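Local coordinates for protein probable glutathione S-transferase (Bordetella bronchiseptica RB50, PDB 3H1N) that probably transfers glutathione to electrophilic substrates, as members of the glutathione S-transferase family do, at residues Leu77-Met82 with Leu91-Val96; Tyr22-Trp27 with Leu39-Gly44. One frame throughout, in Å; residues are numbered along the deposited sequence.

Contact 1 (Leu77-Met82 with Leu91-Val96)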
loop_
_atom_site.group_PDB
_atom_site.type_symbol
_atom_site.label_atom_id
_atom_site.label_comp_id
_atom_site.label_asym_id
_atom_site.label_seq_id
_atom_site.Cartn_x
_atom_site.Cartn_y
_atom_site.Cartn_z
ATOM N N LEU B 77 -0.269 12.108 -10.434
ATOM C CA LEU B 77 -1.307 12.962 -10.934
ATOM C C LEU B 77 -1.016 14.390 -10.525
ATOM O O LEU B 77 -0.845 14.686 -9.393
ATOM C CB LEU B 77 -2.668 12.535 -10.389
ATOM C CG LEU B 77 -3.900 13.159 -11.023
ATOM C CD1 LEU B 77 -4.200 12.564 -12.307
ATOM C CD2 LEU B 77 -5.067 13.194 -10.167
ATOM N N VAL B 78 -0.942 15.245 -11.500
ATOM C CA VAL B 78 -0.794 16.674 -11.258
ATOM C C VAL B 78 -2.179 17.310 -11.405
ATOM O O VAL B 78 -2.759 17.331 -12.494
ATOM C CB VAL B 78 0.244 17.320 -12.204
ATOM C CG1 VAL B 78 0.576 18.737 -11.738
ATOM C CG2 VAL B 78 1.532 16.471 -12.231
ATOM N N ALA B 79 -2.706 17.780 -10.277
ATOM C CA ALA B 79 -4.105 18.203 -10.160
ATOM C C ALA B 79 -4.174 19.324 -9.152
ATOM O O ALA B 79 -3.647 19.187 -8.046
ATOM C CB ALA B 79 -4.966 17.041 -9.675
ATOM N N ASP B 80 -4.807 20.434 -9.531
ATOM C CA ASP B 80 -5.168 21.473 -8.565
ATOM C C ASP B 80 -3.958 21.919 -7.735
ATOM O O ASP B 80 -4.056 22.093 -6.510
ATOM C CB ASP B 80 -6.290 20.944 -7.649
ATOM C CG ASP B 80 -7.603 20.711 -8.390
ATOM O OD1 ASP B 80 -8.333 19.748 -8.052
ATOM O OD2 ASP B 80 -7.907 21.493 -9.314
ATOM N N GLY B 81 -2.811 22.065 -8.399
ATOM C CA GLY B 81 -1.603 22.565 -7.755
ATOM C C GLY B 81 -0.788 21.524 -7.003
ATOM O O GLY B 81 0.266 21.828 -6.469
HETATM N N MSE B 82 -1.264 20.288 -6.989
HETATM C CA MSE B 82 -0.606 19.210 -6.253
HETATM C C MSE B 82 -0.004 18.190 -7.208
HETATM O O MSE B 82 -0.505 17.987 -8.309
HETATM C CB MSE B 82 -1.624 18.515 -5.341
HETATM C CG MSE B 82 -2.185 19.426 -4.231
HETATM SE SE MSE B 82 -3.736 18.632 -3.366
HETATM C CE MSE B 82 -5.017 18.714 -4.860
ATOM N N LEU B 91 -6.226 7.880 -5.838
ATOM C CA LEU B 91 -7.646 7.513 -5.846
ATOM C C LEU B 91 -8.386 8.066 -4.631
ATOM O O LEU B 91 -9.514 8.523 -4.770
ATOM C CB LEU B 91 -7.823 5.996 -5.959
ATOM C CG LEU B 91 -7.484 5.357 -7.310
ATOM C CD1 LEU B 91 -7.373 3.825 -7.199
ATOM C CD2 LEU B 91 -8.512 5.762 -8.366
ATOM N N LEU B 92 -7.742 8.039 -3.457
ATOM C CA LEU B 92 -8.262 8.700 -2.253
ATOM C C LEU B 92 -8.682 10.174 -2.507
ATOM O O LEU B 92 -9.734 10.628 -2.027
ATOM C CB LEU B 92 -7.226 8.649 -1.114
ATOM C CG LEU B 92 -7.665 9.203 0.245
ATOM C CD1 LEU B 92 -8.676 8.283 0.921
ATOM C CD2 LEU B 92 -6.438 9.463 1.165
ATOM N N PHE B 93 -7.846 10.915 -3.230
ATOM C CA PHE B 93 -8.159 12.293 -3.588
ATOM C C PHE B 93 -9.403 12.350 -4.473
ATOM O O PHE B 93 -10.308 13.150 -4.226
ATOM C CB PHE B 93 -6.964 12.998 -4.269
ATOM C CG PHE B 93 -7.343 14.278 -4.956
ATOM C CD1 PHE B 93 -7.703 15.405 -4.206
ATOM C CD2 PHE B 93 -7.398 14.342 -6.345
ATOM C CE1 PHE B 93 -8.086 16.595 -4.839
ATOM C CE2 PHE B 93 -7.794 15.535 -7.003
ATOM C CZ PHE B 93 -8.130 16.657 -6.246
ATOM N N LEU B 94 -9.447 11.495 -5.492
ATOM C CA LEU B 94 -10.588 11.488 -6.416
ATOM C C LEU B 94 -11.881 11.103 -5.719
ATOM O O LEU B 94 -12.957 11.631 -6.045
ATOM C CB LEU B 94 -10.328 10.560 -7.606
ATOM C CG LEU B 94 -9.069 10.907 -8.410
ATOM C CD1 LEU B 94 -8.842 9.922 -9.558
ATOM C CD2 LEU B 94 -9.127 12.360 -8.928
ATOM N N GLY B 95 -11.767 10.184 -4.764
ATOM C CA GLY B 95 -12.910 9.766 -3.958
ATOM C C GLY B 95 -13.494 10.891 -3.116
ATOM O O GLY B 95 -14.717 11.015 -2.998
ATOM N N VAL B 96 -12.622 11.704 -2.527
ATOM C CA VAL B 96 -13.064 12.781 -1.654
ATOM C C VAL B 96 -13.559 13.969 -2.463
ATOM O O VAL B 96 -14.591 14.549 -2.142
ATOM C CB VAL B 96 -11.960 13.214 -0.644
ATOM C CG1 VAL B 96 -12.325 14.523 0.039
ATOM C CG2 VAL B 96 -11.761 12.133 0.394
#
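Phe93 swings its CG anti to the backbone N (chi1 165°), which carries the ring off helix 87-97 to the end of the hairpin, where it meets Asp80 and Met82. This is the strand-turn-strand and following helix that close the thioredoxin-like N-terminal domain of a glutathione S-transferase. The hairpin, made by strands 76-79 and 82-85, reverses through a type I' turn from Ala79 to Met82, and the pair of backbone bonds between those two residues, Met82 N to Ala79 O at 2.8 Å and Ala79 N to Met82 O at 3.0 Å, ties the two ends of the turn together.

Three residues of the hairpin gather round the far end of the Phe93 ring. The carboxylate of Asp80 comes in at the edge, near the ring plane, with OD1 of Asp80 3.6 Å from CZ of Phe93 and its own plane turned 74° from the ring; an edge approach of this kind sets the oxygen against the electropositive C-H rim. Selenomethionine Met82 bends at chi3 (-68°) and brings its terminal methyl obliquely to CE1 of Phe93, with CE 3.7 Å away. Ala79 CB, also oblique to the ring, lies 4.2 Å from Phe93 CE2.

Tyr22 of strand 22-25 also packs on Phe93, while Leu109 of the second subunit touches the same ring and Ala106 of that subunit touches Met82, so this corner of the domain borders the dimer interface. Deeper along the strand, the contact narrows to a pair of leucine methyls: Leu77 CD2 stands 4.3 Å from Leu94 CD2.

Contact 2 (Tyr22-Trp27 with Leu39-Gly44)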
loop_
_atom_site.group_PDB
_atom_site.type_symbol
_atom_site.label_atom_id
_atom_site.label_comp_id
_atom_site.label_asym_id
_atom_site.label_seq_id
_atom_site.Cartn_x
_atom_site.Cartn_y
_atom_site.Cartn_z
ATOM N N TYR B 22 -6.619 17.339 -15.500
ATOM C CA TYR B 22 -5.534 16.837 -14.658
ATOM C C TYR B 22 -4.485 16.203 -15.566
ATOM O O TYR B 22 -4.821 15.716 -16.656
ATOM C CB TYR B 22 -6.067 15.766 -13.713
ATOM C CG TYR B 22 -7.052 16.225 -12.661
ATOM C CD1 TYR B 22 -7.850 15.298 -11.994
ATOM C CD2 TYR B 22 -7.184 17.577 -12.322
ATOM C CE1 TYR B 22 -8.742 15.697 -10.986
ATOM C CE2 TYR B 22 -8.083 17.990 -11.336
ATOM C CZ TYR B 22 -8.858 17.038 -10.674
ATOM O OH TYR B 22 -9.735 17.438 -9.693
ATOM N N ASP B 23 -3.226 16.202 -15.142
ATOM C CA ASP B 23 -2.193 15.485 -15.892
ATOM C C ASP B 23 -1.842 14.154 -15.217
ATOM O O ASP B 23 -1.280 14.130 -14.107
ATOM C CB ASP B 23 -0.920 16.329 -16.052
ATOM C CG ASP B 23 -1.094 17.502 -17.000
ATOM O OD1 ASP B 23 -1.861 17.419 -17.980
ATOM O OD2 ASP B 23 -0.426 18.523 -16.768
ATOM N N LEU B 24 -2.170 13.060 -15.892
ATOM C CA LEU B 24 -1.788 11.720 -15.433
ATOM C C LEU B 24 -0.462 11.346 -16.068
ATOM O O LEU B 24 -0.324 11.403 -17.292
ATOM C CB LEU B 24 -2.851 10.678 -15.805
ATOM C CG LEU B 24 -2.535 9.208 -15.486
ATOM C CD1 LEU B 24 -2.300 9.018 -13.975
ATOM C CD2 LEU B 24 -3.639 8.262 -16.023
ATOM N N TRP B 25 0.510 10.988 -15.228
ATOM C CA TRP B 25 1.815 10.544 -15.702
ATOM C C TRP B 25 2.023 9.066 -15.340
ATOM O O TRP B 25 2.178 8.720 -14.158
ATOM C CB TRP B 25 2.932 11.391 -15.085
ATOM C CG TRP B 25 3.010 12.786 -15.628
ATOM C CD1 TRP B 25 2.430 13.903 -15.104
ATOM C CD2 TRP B 25 3.694 13.209 -16.821
ATOM N NE1 TRP B 25 2.726 15.000 -15.883
ATOM C CE2 TRP B 25 3.501 14.603 -16.942
ATOM C CE3 TRP B 25 4.451 12.542 -17.796
ATOM C CZ2 TRP B 25 4.038 15.351 -18.000
ATOM C CZ3 TRP B 25 4.997 13.287 -18.849
ATOM C CH2 TRP B 25 4.790 14.676 -18.934
ATOM N N TYR B 26 1.986 8.205 -16.359
ATOM C CA TYR B 26 2.269 6.776 -16.186
ATOM C C TYR B 26 2.858 6.173 -17.460
ATOM O O TYR B 26 2.542 6.632 -18.564
ATOM C CB TYR B 26 1.015 5.979 -15.749
ATOM C CG TYR B 26 1.386 4.565 -15.371
ATOM C CD1 TYR B 26 2.141 4.323 -14.223
ATOM C CD2 TYR B 26 1.055 3.477 -16.190
ATOM C CE1 TYR B 26 2.547 3.035 -13.875
ATOM C CE2 TYR B 26 1.459 2.171 -15.847
ATOM C CZ TYR B 26 2.206 1.969 -14.687
ATOM O OH TYR B 26 2.613 0.711 -14.304
ATOM N N TRP B 27 3.692 5.139 -17.292
ATOM C CA TRP B 27 4.322 4.412 -18.414
ATOM C C TRP B 27 3.333 4.104 -19.532
ATOM O O TRP B 27 2.205 3.685 -19.268
ATOM C CB TRP B 27 4.957 3.097 -17.930
ATOM C CG TRP B 27 5.923 3.294 -16.791
ATOM C CD1 TRP B 27 5.738 2.944 -15.489
ATOM C CD2 TRP B 27 7.215 3.904 -16.870
ATOM N NE1 TRP B 27 6.847 3.312 -14.736
ATOM C CE2 TRP B 27 7.764 3.899 -15.567
ATOM C CE3 TRP B 27 7.965 4.456 -17.917
ATOM C CZ2 TRP B 27 9.026 4.429 -15.286
ATOM C CZ3 TRP B 27 9.224 4.980 -17.634
ATOM C CH2 TRP B 27 9.737 4.960 -16.323
ATOM N N LEU B 39 -9.182 4.201 -15.071
ATOM C CA LEU B 39 -10.578 3.743 -14.970
ATOM C C LEU B 39 -11.457 4.717 -14.179
ATOM O O LEU B 39 -12.557 5.039 -14.588
ATOM C CB LEU B 39 -10.665 2.329 -14.367
ATOM C CG LEU B 39 -10.259 1.175 -15.289
ATOM C CD1 LEU B 39 -10.035 -0.088 -14.479
ATOM C CD2 LEU B 39 -11.303 0.937 -16.385
ATOM N N ALA B 40 -10.958 5.192 -13.044
ATOM C CA ALA B 40 -11.713 6.135 -12.227
ATOM C C ALA B 40 -11.965 7.473 -12.923
ATOM O O ALA B 40 -13.067 8.020 -12.832
ATOM C CB ALA B 40 -11.002 6.349 -10.889
ATOM N N LEU B 41 -10.946 8.007 -13.604
ATOM C CA LEU B 41 -11.063 9.300 -14.287
ATOM C C LEU B 41 -12.029 9.161 -15.444
ATOM O O LEU B 41 -12.864 10.043 -15.685
ATOM C CB LEU B 41 -9.709 9.785 -14.819
ATOM C CG LEU B 41 -8.626 10.114 -13.788
ATOM C CD1 LEU B 41 -7.253 10.210 -14.482
ATOM C CD2 LEU B 41 -8.993 11.406 -13.038
ATOM N N GLU B 42 -11.918 8.037 -16.148
ATOM C CA GLU B 42 -12.798 7.769 -17.295
ATOM C C GLU B 42 -14.265 7.593 -16.875
ATOM O O GLU B 42 -15.165 8.245 -17.428
ATOM C CB GLU B 42 -12.293 6.548 -18.077
ATOM C CG GLU B 42 -10.959 6.764 -18.838
ATOM C CD GLU B 42 -11.114 7.415 -20.218
ATOM O OE1 GLU B 42 -10.084 7.777 -20.832
ATOM O OE2 GLU B 42 -12.247 7.569 -20.694
ATOM N N ALA B 43 -14.508 6.710 -15.910
ATOM C CA ALA B 43 -15.869 6.425 -15.441
ATOM C C ALA B 43 -16.488 7.622 -14.709
ATOM O O ALA B 43 -17.675 7.893 -14.861
ATOM C CB ALA B 43 -15.896 5.174 -14.568
ATOM N N GLY B 44 -15.668 8.354 -13.961
ATOM C CA GLY B 44 -16.122 9.567 -13.281
ATOM C C GLY B 44 -16.239 10.794 -14.178
ATOM O O GLY B 44 -16.679 11.845 -13.723
#
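Leu41 reaches from helix 34-43 toward the sheet with its two methyls divided between two side chains of strand 22-25: CD2 goes to Tyr22 and CD1 to Leu24. With CG anti to the carbonyl carbon (chi1 -65°), the isobutyl group projects toward the strand, and its fork spans Tyr22 and Leu24, two residues apart, with their side chains on the same side of the strand.

Tyr22 offers the edge of its ring rather than a face. Leu41 CD2 lies near the ring plane, 4.2 Å from CD1 of Tyr22, and the two side chains run at a slant to each other, so the methyl rests against the C-H rim of the tyrosine. The phenol reaches past this contact, and its OH makes a hydrogen bond to His98 NE2; the ring is thus held at its far end by a polar partner while its near edge is packed in hydrocarbon. Leu24 turns its CG anti to the backbone N (chi1 175°), and its CD2 lies 4.4 Å from CD1 of Leu41. All three side chains are buried, and the touch between helix and strand is wholly apolar.

Strand 22-25, helix 34-43 and strand 48-50 form the beta-alpha-beta unit that opens the thioredoxin-like domain of the glutathione S-transferases. Strand 48-50 runs parallel to strand 22-25 on one flank and bonds to it through Tyr22 and Leu24 with Arg49, while strand 76-79 lies antiparallel on the other. Leu39 and Ala43 of helix 34-43 pack on Leu226 of helix 224-230, so the helix is sandwiched between the sheet and the helical part of the chain.

Both contacts set a helix against the same sheet, whose strands 22-25 and 76-79 are neighbours, and their centres lie 10 Å apart. Contact 2 is wholly buried and apolar; contact 1 is mostly buried but runs out to an exposed turn, where a carboxylate joins the hydrocarbon, and it alone of the two is touched by the second subunit. The strands are tied by Val78 N to Asp23 O at 2.9 Å. Tyr22 bridges the pair: its CD2 packs on Ala79 CB at 3.5 Å, and its OH is a probable hydrogen-bond partner of Asp80 OD1. The helices meet too, Leu91 CD2 lying 3.6 Å from Ala40 CB.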